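Local coordinates for tail fiber protein (Acinetobacter phage AM24, PDB 5W5P) that probably recognises, and may depolymerise, the capsular polysaccharide of Acinetobacter baumannii as a trimeric tailspike of the phage, at residues M147-L153 with T179-K185; Q217-G223 with I239-A245; D534-S540 with L569-R573. All coordinates share one frame. Numbering follows the deposited sequence.

Contact 1 (M147-L153 with T179-K185)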
loop_
_atom_site.group_PDB
_atom_site.type_symbol
_atom_site.label_atom_id
_atom_site.label_comp_id
_atom_site.label_asym_id
_atom_site.label_seq_id
_atom_site.Cartn_x
_atom_site.Cartn_y
_atom_site.Cartn_z
HETATM N N MSE A 147 -30.642 -17.864 -6.601
HETATM C CA MSE A 147 -30.310 -18.775 -5.513
HETATM C C MSE A 147 -30.941 -18.310 -4.199
HETATM O O MSE A 147 -30.758 -17.163 -3.781
HETATM C CB MSE A 147 -28.795 -18.895 -5.359
HETATM C CG MSE A 147 -28.091 -19.405 -6.600
HETATM SE SE MSE A 147 -26.147 -19.438 -6.422
HETATM C CE MSE A 147 -26.002 -20.518 -4.806
HETATM N N MSE A 148 -31.683 -19.205 -3.551
HETATM C CA MSE A 148 -32.385 -18.862 -2.316
HETATM C C MSE A 148 -32.080 -19.819 -1.170
HETATM O O MSE A 148 -32.640 -19.696 -0.080
HETATM C CB MSE A 148 -33.889 -18.833 -2.556
HETATM C CG MSE A 148 -34.292 -18.171 -3.853
HETATM SE SE MSE A 148 -36.200 -18.342 -4.149
HETATM C CE MSE A 148 -36.829 -17.253 -2.649
ATOM N N THR A 149 -31.199 -20.782 -1.429
ATOM C CA THR A 149 -30.834 -21.797 -0.456
ATOM C C THR A 149 -29.314 -21.832 -0.377
ATOM O O THR A 149 -28.645 -21.848 -1.425
ATOM C CB THR A 149 -31.383 -23.174 -0.849
ATOM O OG1 THR A 149 -32.792 -23.072 -1.098
ATOM C CG2 THR A 149 -31.130 -24.199 0.255
ATOM N N PRO A 150 -28.730 -21.818 0.821
ATOM C CA PRO A 150 -27.266 -21.848 0.917
ATOM C C PRO A 150 -26.700 -23.086 0.237
ATOM O O PRO A 150 -27.229 -24.193 0.377
ATOM C CB PRO A 150 -27.010 -21.853 2.427
ATOM C CG PRO A 150 -28.227 -21.211 3.012
ATOM C CD PRO A 150 -29.367 -21.650 2.138
ATOM N N VAL A 151 -25.642 -22.876 -0.542
ATOM C CA VAL A 151 -24.897 -23.952 -1.181
ATOM C C VAL A 151 -23.604 -24.137 -0.405
ATOM O O VAL A 151 -22.892 -23.164 -0.127
ATOM C CB VAL A 151 -24.621 -23.640 -2.661
ATOM C CG1 VAL A 151 -23.526 -24.548 -3.210
ATOM C CG2 VAL A 151 -25.896 -23.787 -3.474
ATOM N N GLY A 152 -23.308 -25.379 -0.030
ATOM C CA GLY A 152 -22.153 -25.675 0.792
ATOM C C GLY A 152 -20.994 -26.176 -0.050
ATOM O O GLY A 152 -21.156 -27.077 -0.877
ATOM N N LEU A 153 -19.799 -25.568 0.183
ATOM C CA LEU A 153 -18.527 -25.931 -0.421
ATOM C C LEU A 153 -17.863 -27.057 0.369
ATOM O O LEU A 153 -18.001 -27.128 1.596
ATOM C CB LEU A 153 -17.599 -24.720 -0.473
ATOM C CG LEU A 153 -17.966 -23.641 -1.491
ATOM C CD1 LEU A 153 -17.032 -22.466 -1.367
ATOM C CD2 LEU A 153 -17.932 -24.200 -2.899
ATOM N N THR A 179 -28.211 -15.287 5.398
ATOM C CA THR A 179 -26.973 -15.774 5.995
ATOM C C THR A 179 -25.828 -15.943 5.007
ATOM O O THR A 179 -24.668 -15.877 5.419
ATOM C CB THR A 179 -27.211 -17.120 6.698
ATOM O OG1 THR A 179 -27.582 -18.105 5.725
ATOM C CG2 THR A 179 -28.315 -16.999 7.742
ATOM N N GLY A 180 -26.116 -16.157 3.723
ATOM C CA GLY A 180 -25.086 -16.382 2.725
ATOM C C GLY A 180 -25.394 -17.549 1.804
ATOM O O GLY A 180 -25.477 -18.695 2.264
ATOM N N ILE A 181 -25.567 -17.282 0.505
ATOM C CA ILE A 181 -25.891 -18.357 -0.427
ATOM C C ILE A 181 -24.740 -19.336 -0.580
ATOM O O ILE A 181 -24.948 -20.459 -1.057
ATOM C CB ILE A 181 -26.288 -17.824 -1.818
ATOM C CG1 ILE A 181 -25.304 -16.752 -2.283
ATOM C CG2 ILE A 181 -27.728 -17.321 -1.817
ATOM C CD1 ILE A 181 -25.245 -16.614 -3.783
ATOM N N PHE A 182 -23.531 -18.942 -0.204
ATOM C CA PHE A 182 -22.374 -19.823 -0.226
ATOM C C PHE A 182 -21.843 -19.964 1.191
ATOM O O PHE A 182 -21.630 -18.962 1.886
ATOM C CB PHE A 182 -21.298 -19.290 -1.174
ATOM C CG PHE A 182 -21.634 -19.482 -2.624
ATOM C CD1 PHE A 182 -21.732 -20.758 -3.161
ATOM C CD2 PHE A 182 -21.881 -18.393 -3.444
ATOM C CE1 PHE A 182 -22.055 -20.945 -4.495
ATOM C CE2 PHE A 182 -22.206 -18.569 -4.782
ATOM C CZ PHE A 182 -22.291 -19.850 -5.307
ATOM N N THR A 183 -21.663 -21.207 1.626
ATOM C CA THR A 183 -21.176 -21.496 2.965
ATOM C C THR A 183 -20.389 -22.799 2.897
ATOM O O THR A 183 -20.116 -23.320 1.814
ATOM C CB THR A 183 -22.344 -21.555 3.957
ATOM O OG1 THR A 183 -21.841 -21.735 5.285
ATOM C CG2 THR A 183 -23.276 -22.713 3.618
ATOM N N SER A 184 -20.022 -23.329 4.058
ATOM C CA SER A 184 -19.368 -24.626 4.106
ATOM C C SER A 184 -20.415 -25.729 4.099
ATOM O O SER A 184 -21.457 -25.619 4.752
ATOM C CB SER A 184 -18.486 -24.740 5.347
ATOM O OG SER A 184 -19.277 -24.824 6.520
ATOM N N LYS A 185 -20.137 -26.797 3.345
ATOM C CA LYS A 185 -21.075 -27.914 3.285
ATOM C C LYS A 185 -21.245 -28.571 4.649
ATOM O O LYS A 185 -22.351 -28.990 5.006
ATOM C CB LYS A 185 -20.618 -28.941 2.250
ATOM C CG LYS A 185 -21.595 -30.097 2.058
ATOM C CD LYS A 185 -21.063 -31.123 1.061
ATOM C CE LYS A 185 -21.873 -31.123 -0.223
ATOM N NZ LYS A 185 -22.818 -32.275 -0.310
#
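The 147-153 chain bends over Ile181 and then runs parallel to 182-184. Ile181 sits in the hollow of this bend. Its CG2 lies 3.6 Å from Met147 O, and its CD1 lies 4.0 Å from the selenium of selenomethionine Met147. Met147 CE lies over one face of the Phe182 ring, 4.2 Å from the centroid, a CH-pi contact; SE, at 4.8 Å and oblique to the ring, adds a Met-aromatic contact. Val151 CG1 reaches Phe182 CE1 at 4.1 Å. Pro150 packs its CB on Gly180 O at 3.5 Å and on Thr183 CG2 at 4.0 Å. Gly152 fits where a side chain would clash with Lys185. Four backbone hydrogen bonds fix the parallel pair: Val151 N to Ile181 O (2.6 Å), Thr183 N to Val151 O (2.9 Å), Leu153 N to Thr183 O (2.8 Å) and Lys185 N to Leu153 O (2.8 Å). Val151 and Phe182 share a face: helix 122-132 packs on Val151, and strands 164-169 and 199-204 on Phe182 and Leu153.

Contact 2 (Q217-G223 with I239-A245)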
loop_
_atom_site.group_PDB
_atom_site.type_symbol
_atom_site.label_atom_id
_atom_site.label_comp_id
_atom_site.label_asym_id
_atom_site.label_seq_id
_atom_site.Cartn_x
_atom_site.Cartn_y
_atom_site.Cartn_z
ATOM N N GLN A 217 -33.441 -9.696 1.875
ATOM C CA GLN A 217 -32.088 -9.970 2.340
ATOM C C GLN A 217 -31.317 -10.762 1.293
ATOM O O GLN A 217 -31.811 -11.773 0.782
ATOM C CB GLN A 217 -32.122 -10.724 3.671
ATOM C CG GLN A 217 -32.408 -9.830 4.871
ATOM C CD GLN A 217 -31.453 -8.647 4.966
ATOM O OE1 GLN A 217 -30.238 -8.820 5.053
ATOM N NE2 GLN A 217 -32.001 -7.441 4.950
ATOM N N SER A 218 -30.103 -10.295 0.980
ATOM C CA SER A 218 -29.216 -10.966 0.031
ATOM C C SER A 218 -27.793 -10.902 0.562
ATOM O O SER A 218 -27.200 -9.822 0.640
ATOM C CB SER A 218 -29.298 -10.330 -1.353
ATOM O OG SER A 218 -29.127 -8.925 -1.288
ATOM N N VAL A 219 -27.238 -12.057 0.911
ATOM C CA VAL A 219 -25.865 -12.181 1.381
ATOM C C VAL A 219 -25.174 -13.218 0.510
ATOM O O VAL A 219 -25.736 -14.287 0.254
ATOM C CB VAL A 219 -25.803 -12.584 2.867
ATOM C CG1 VAL A 219 -24.362 -12.872 3.286
ATOM C CG2 VAL A 219 -26.443 -11.498 3.745
ATOM N N VAL A 220 -23.965 -12.901 0.040
ATOM C CA VAL A 220 -23.262 -13.764 -0.909
ATOM C C VAL A 220 -22.419 -14.789 -0.160
ATOM O O VAL A 220 -22.576 -16.000 -0.357
ATOM C CB VAL A 220 -22.393 -12.945 -1.881
ATOM C CG1 VAL A 220 -21.725 -13.861 -2.905
ATOM C CG2 VAL A 220 -23.232 -11.879 -2.573
ATOM N N VAL A 221 -21.530 -14.320 0.712
ATOM C CA VAL A 221 -20.594 -15.179 1.425
ATOM C C VAL A 221 -20.991 -15.230 2.895
ATOM O O VAL A 221 -21.160 -14.187 3.538
ATOM C CB VAL A 221 -19.146 -14.685 1.263
ATOM C CG1 VAL A 221 -18.222 -15.409 2.239
ATOM C CG2 VAL A 221 -18.668 -14.877 -0.173
ATOM N N ASN A 222 -21.140 -16.444 3.422
ATOM C CA ASN A 222 -21.325 -16.660 4.855
ATOM C C ASN A 222 -19.948 -16.660 5.498
ATOM O O ASN A 222 -19.219 -17.653 5.430
ATOM C CB ASN A 222 -22.056 -17.971 5.123
ATOM C CG ASN A 222 -22.493 -18.110 6.571
ATOM O OD1 ASN A 222 -21.838 -17.603 7.485
ATOM N ND2 ASN A 222 -23.607 -18.802 6.787
ATOM N N GLY A 223 -19.586 -15.539 6.126
ATOM C CA GLY A 223 -18.274 -15.410 6.734
ATOM C C GLY A 223 -18.082 -16.209 8.006
ATOM O O GLY A 223 -16.948 -16.293 8.492
ATOM N N ILE A 239 -26.984 -5.590 -2.963
ATOM C CA ILE A 239 -26.699 -6.738 -2.112
ATOM C C ILE A 239 -26.636 -6.264 -0.667
ATOM O O ILE A 239 -25.926 -5.303 -0.349
ATOM C CB ILE A 239 -25.391 -7.430 -2.536
ATOM C CG1 ILE A 239 -25.551 -8.012 -3.944
ATOM C CG2 ILE A 239 -24.959 -8.480 -1.504
ATOM C CD1 ILE A 239 -26.251 -9.359 -3.979
ATOM N N SER A 240 -27.381 -6.934 0.214
ATOM C CA SER A 240 -27.468 -6.484 1.602
ATOM C C SER A 240 -26.117 -6.577 2.300
ATOM O O SER A 240 -25.778 -5.727 3.133
ATOM C CB SER A 240 -28.520 -7.302 2.351
ATOM O OG SER A 240 -29.708 -7.425 1.584
ATOM N N ALA A 241 -25.338 -7.607 1.978
ATOM C CA ALA A 241 -24.007 -7.774 2.543
ATOM C C ALA A 241 -23.228 -8.735 1.662
ATOM O O ALA A 241 -23.733 -9.807 1.322
ATOM C CB ALA A 241 -24.070 -8.306 3.981
ATOM N N LEU A 242 -22.005 -8.355 1.292
ATOM C CA LEU A 242 -21.135 -9.295 0.596
ATOM C C LEU A 242 -20.734 -10.434 1.524
ATOM O O LEU A 242 -20.780 -11.610 1.141
ATOM C CB LEU A 242 -19.896 -8.576 0.056
ATOM C CG LEU A 242 -19.981 -7.958 -1.341
ATOM C CD1 LEU A 242 -20.964 -6.787 -1.387
ATOM C CD2 LEU A 242 -18.596 -7.522 -1.816
ATOM N N VAL A 243 -20.342 -10.100 2.753
ATOM C CA VAL A 243 -19.967 -11.074 3.773
ATOM C C VAL A 243 -20.740 -10.762 5.046
ATOM O O VAL A 243 -20.810 -9.603 5.467
ATOM C CB VAL A 243 -18.451 -11.067 4.059
ATOM C CG1 VAL A 243 -18.086 -12.210 5.004
ATOM C CG2 VAL A 243 -17.663 -11.166 2.767
ATOM N N ARG A 244 -21.312 -11.793 5.658
ATOM C CA ARG A 244 -22.001 -11.659 6.929
ATOM C C ARG A 244 -21.579 -12.815 7.821
ATOM O O ARG A 244 -21.333 -13.924 7.335
ATOM C CB ARG A 244 -23.527 -11.642 6.745
ATOM C CG ARG A 244 -24.312 -11.614 8.044
ATOM C CD ARG A 244 -25.788 -11.330 7.814
ATOM N NE ARG A 244 -26.002 -9.982 7.300
ATOM C CZ ARG A 244 -27.135 -9.553 6.746
ATOM N NH1 ARG A 244 -28.183 -10.361 6.645
ATOM N NH2 ARG A 244 -27.221 -8.309 6.299
ATOM N N ALA A 245 -21.464 -12.544 9.119
ATOM C CA ALA A 245 -21.131 -13.576 10.093
ATOM C C ALA A 245 -21.748 -13.185 11.428
ATOM O O ALA A 245 -21.385 -12.148 11.991
ATOM C CB ALA A 245 -19.615 -13.746 10.216
#
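Gln217 opens the segment with a polar contact. Its OE1 accepts a hydrogen bond from Arg244 NH1 at 3.0 Å and a weak one from Arg244 NH2 at 3.3 Å. Arg244 NH1 also bonds to Asn178 O, and NE makes a salt bridge to Asp275. Ser218 and Ser240 then exchange bonds: Ser218 N donates to Ser240 OG and Ser240 N to Ser218 OG, both at 3.0 Å. Ser218 O takes Ala241 N at 3.2 Å. Val219 packs its CG2 on Ala241 CB at 4.0 Å and lies over one face of the Arg244 guanidinium. The chain turns a corner at Val220, whose CG2 meets Ile239 CG2 at 4.0 Å. Beyond it, Val221 N donates to Leu242 O at 2.8 Å, and Val221 O accepts Arg244 N at 3.2 Å. Val221 CB lies 4.1 Å from Val243 CG2. Asn222 OD1 accepts from Asp224 N. Gly223 N closes the ladder on Arg244 O at 2.7 Å, and a side chain at Gly223 would clash with Val243. Parallel chains in register, turning corners almost together, with some like residues stacked, as Ser218 on Ser240 and Val221 on Val243, mark neighbouring coils in a right-handed parallel beta-helix, common in phage tailspikes.

Contact 3 (D534-S540 with L569-R573); sequences DVYVAAS and LTIER
Segment 534-540 is extended, and 569-573 is a strand throughout. They run nearly antiparallel, at 165°. Their axes approach to 7.4 Å, so they face each other through side chains and share no backbone ladder. The nearest CA pairs are Ser540 with Leu569 (7.0 Å), Ala539 with Ile571 (7.2 Å) and Val537 with Arg573 (8.6 Å). Leu569, Ile571 and Arg573 point their CA-to-CB bonds toward 534-540, while Thr570 points away. Ala539 points toward 569-573. Its CB lies 3.7 Å from Ile571 CG2. Leu569, with chi1 t and chi2 p, sets CD2 3.9 Å from Ala539 CB. Ile571 has chi1 p and chi2 t, which brings its CD1 to 3.6 Å from Val537 O and 4.4 Å from Val537 CG1. Arg573 is extended at chi1 and chi2 (both t), then bends at chi3 (-102°). Its NH2 makes a very short hydrogen bond of 2.4 Å to Val535 O, with a bent N-H...O angle of 116°. A water accepts from Val535 N at 2.9 Å and from Arg573 NH2 at 3.1 Å. Arg573 NE bonds to Tyr578 OH, and Tyr536 OH bonds to Val551 O of the second subunit. This is face-to-face packing of strands from two antiparallel sheets in the C-terminal domain. Without a ladder, the two strands are tied by apolar contact at the Leu569 end and by Arg573, directly and through water, at the other.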
loop_
_atom_site.group_PDB
_atom_site.type_symbol
_atom_site.label_atom_id
_atom_site.label_comp_id
_atom_site.label_asym_id
_atom_site.label_seq_id
_atom_site.Cartn_x
_atom_site.Cartn_y
_atom_site.Cartn_z
ATOM N N ASP A 534 28.793 37.749 3.830
ATOM C CA ASP A 534 29.116 37.388 5.203
ATOM C C ASP A 534 27.899 37.576 6.100
ATOM O O ASP A 534 27.150 38.546 5.964
ATOM C CB ASP A 534 30.280 38.237 5.726
ATOM C CG ASP A 534 31.539 38.097 4.885
ATOM O OD1 ASP A 534 31.679 37.086 4.167
ATOM O OD2 ASP A 534 32.396 39.004 4.948
ATOM N N VAL A 535 27.699 36.635 7.018
ATOM C CA VAL A 535 26.657 36.735 8.030
ATOM C C VAL A 535 27.310 36.623 9.401
ATOM O O VAL A 535 28.267 35.863 9.585
ATOM C CB VAL A 535 25.565 35.660 7.847
ATOM C CG1 VAL A 535 24.700 35.997 6.636
ATOM C CG2 VAL A 535 26.189 34.278 7.718
ATOM N N TYR A 536 26.792 37.377 10.360
ATOM C CA TYR A 536 27.434 37.529 11.655
ATOM C C TYR A 536 26.607 36.865 12.747
ATOM O O TYR A 536 25.384 36.746 12.641
ATOM C CB TYR A 536 27.658 39.010 11.964
ATOM C CG TYR A 536 28.224 39.763 10.780
ATOM C CD1 TYR A 536 29.581 39.696 10.475
ATOM C CD2 TYR A 536 27.405 40.527 9.955
ATOM C CE1 TYR A 536 30.110 40.374 9.390
ATOM C CE2 TYR A 536 27.926 41.208 8.864
ATOM C CZ TYR A 536 29.281 41.126 8.588
ATOM O OH TYR A 536 29.814 41.799 7.509
ATOM N N VAL A 537 27.300 36.425 13.798
ATOM C CA VAL A 537 26.700 35.691 14.902
ATOM C C VAL A 537 26.964 36.442 16.198
ATOM O O VAL A 537 28.076 36.929 16.432
ATOM C CB VAL A 537 27.251 34.252 14.992
ATOM C CG1 VAL A 537 26.766 33.565 16.264
ATOM C CG2 VAL A 537 26.866 33.448 13.757
ATOM N N ALA A 538 25.936 36.536 17.039
ATOM C CA ALA A 538 26.071 36.966 18.422
ATOM C C ALA A 538 25.572 35.842 19.319
ATOM O O ALA A 538 24.475 35.316 19.107
ATOM C CB ALA A 538 25.290 38.254 18.688
ATOM N N ALA A 539 26.380 35.469 20.304
ATOM C CA ALA A 539 26.079 34.375 21.212
ATOM C C ALA A 539 25.918 34.890 22.637
ATOM O O ALA A 539 26.476 35.920 23.018
ATOM C CB ALA A 539 27.185 33.314 21.176
ATOM N N SER A 540 25.159 34.142 23.432
ATOM C CA SER A 540 24.968 34.482 24.833
ATOM C C SER A 540 24.836 33.198 25.635
ATOM O O SER A 540 24.055 32.318 25.272
ATOM C CB SER A 540 23.729 35.359 25.019
ATOM O OG SER A 540 23.606 35.784 26.359
ATOM N N LEU A 569 31.383 33.213 28.471
ATOM C CA LEU A 569 31.403 32.804 27.073
ATOM C C LEU A 569 31.959 33.919 26.195
ATOM O O LEU A 569 31.533 35.074 26.298
ATOM C CB LEU A 569 29.999 32.420 26.602
ATOM C CG LEU A 569 29.781 32.406 25.085
ATOM C CD1 LEU A 569 30.536 31.256 24.433
ATOM C CD2 LEU A 569 28.296 32.341 24.747
ATOM N N THR A 570 32.907 33.566 25.334
ATOM C CA THR A 570 33.407 34.459 24.303
ATOM C C THR A 570 33.396 33.720 22.971
ATOM O O THR A 570 33.576 32.500 22.925
ATOM C CB THR A 570 34.825 34.953 24.624
ATOM O OG1 THR A 570 35.642 33.842 25.017
ATOM C CG2 THR A 570 34.794 35.978 25.752
ATOM N N ILE A 571 33.170 34.458 21.886
ATOM C CA ILE A 571 33.213 33.871 20.551
ATOM C C ILE A 571 34.194 34.655 19.694
ATOM O O ILE A 571 34.449 35.842 19.929
ATOM C CB ILE A 571 31.824 33.806 19.867
ATOM C CG1 ILE A 571 31.248 35.207 19.641
ATOM C CG2 ILE A 571 30.860 32.944 20.671
ATOM C CD1 ILE A 571 29.896 35.190 18.950
ATOM N N GLU A 572 34.752 33.972 18.695
ATOM C CA GLU A 572 35.722 34.556 17.777
ATOM C C GLU A 572 35.433 34.054 16.371
ATOM O O GLU A 572 35.232 32.852 16.171
ATOM C CB GLU A 572 37.157 34.199 18.186
ATOM C CG GLU A 572 38.193 34.513 17.123
ATOM C CD GLU A 572 39.564 33.937 17.439
ATOM O OE1 GLU A 572 39.654 33.034 18.299
ATOM O OE2 GLU A 572 40.552 34.393 16.824
ATOM N N ARG A 573 35.406 34.967 15.404
ATOM C CA ARG A 573 35.155 34.612 14.013
ATOM C C ARG A 573 36.475 34.255 13.336
ATOM O O ARG A 573 37.416 35.057 13.337
ATOM C CB ARG A 573 34.462 35.752 13.267
ATOM C CG ARG A 573 34.376 35.521 11.761
ATOM C CD ARG A 573 33.739 36.695 11.031
ATOM N NE ARG A 573 32.345 36.425 10.684
ATOM C CZ ARG A 573 31.924 36.039 9.482
ATOM N NH1 ARG A 573 32.783 35.876 8.485
ATOM N NH2 ARG A 573 30.636 35.821 9.276
HETATM O O HOH W 1 29.533 34.347 6.745
#

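How the contacts relate
Contacts 1 and 2 are buried and adjoin in the beta-helical body, with centres 10 Å apart. They touch directly: Ile181 N lies 3.0 Å from Val219 O and Phe182 O lies 3.0 Å from Asn222 N, both probable hydrogen bonds. Segment 179-185 thus passes the parallel stacking on from 147-153 to 217-223. Contact 3 is a surface contact on the far side of the chain's centre, about 62 Å from contact 2 and 71 Å from contact 1 between nearest atoms. The first two rest on backbone ladders between parallel chains. The third joins strands of separate antiparallel sheets through side chains and water. Only contact 3 is touched by another subunit.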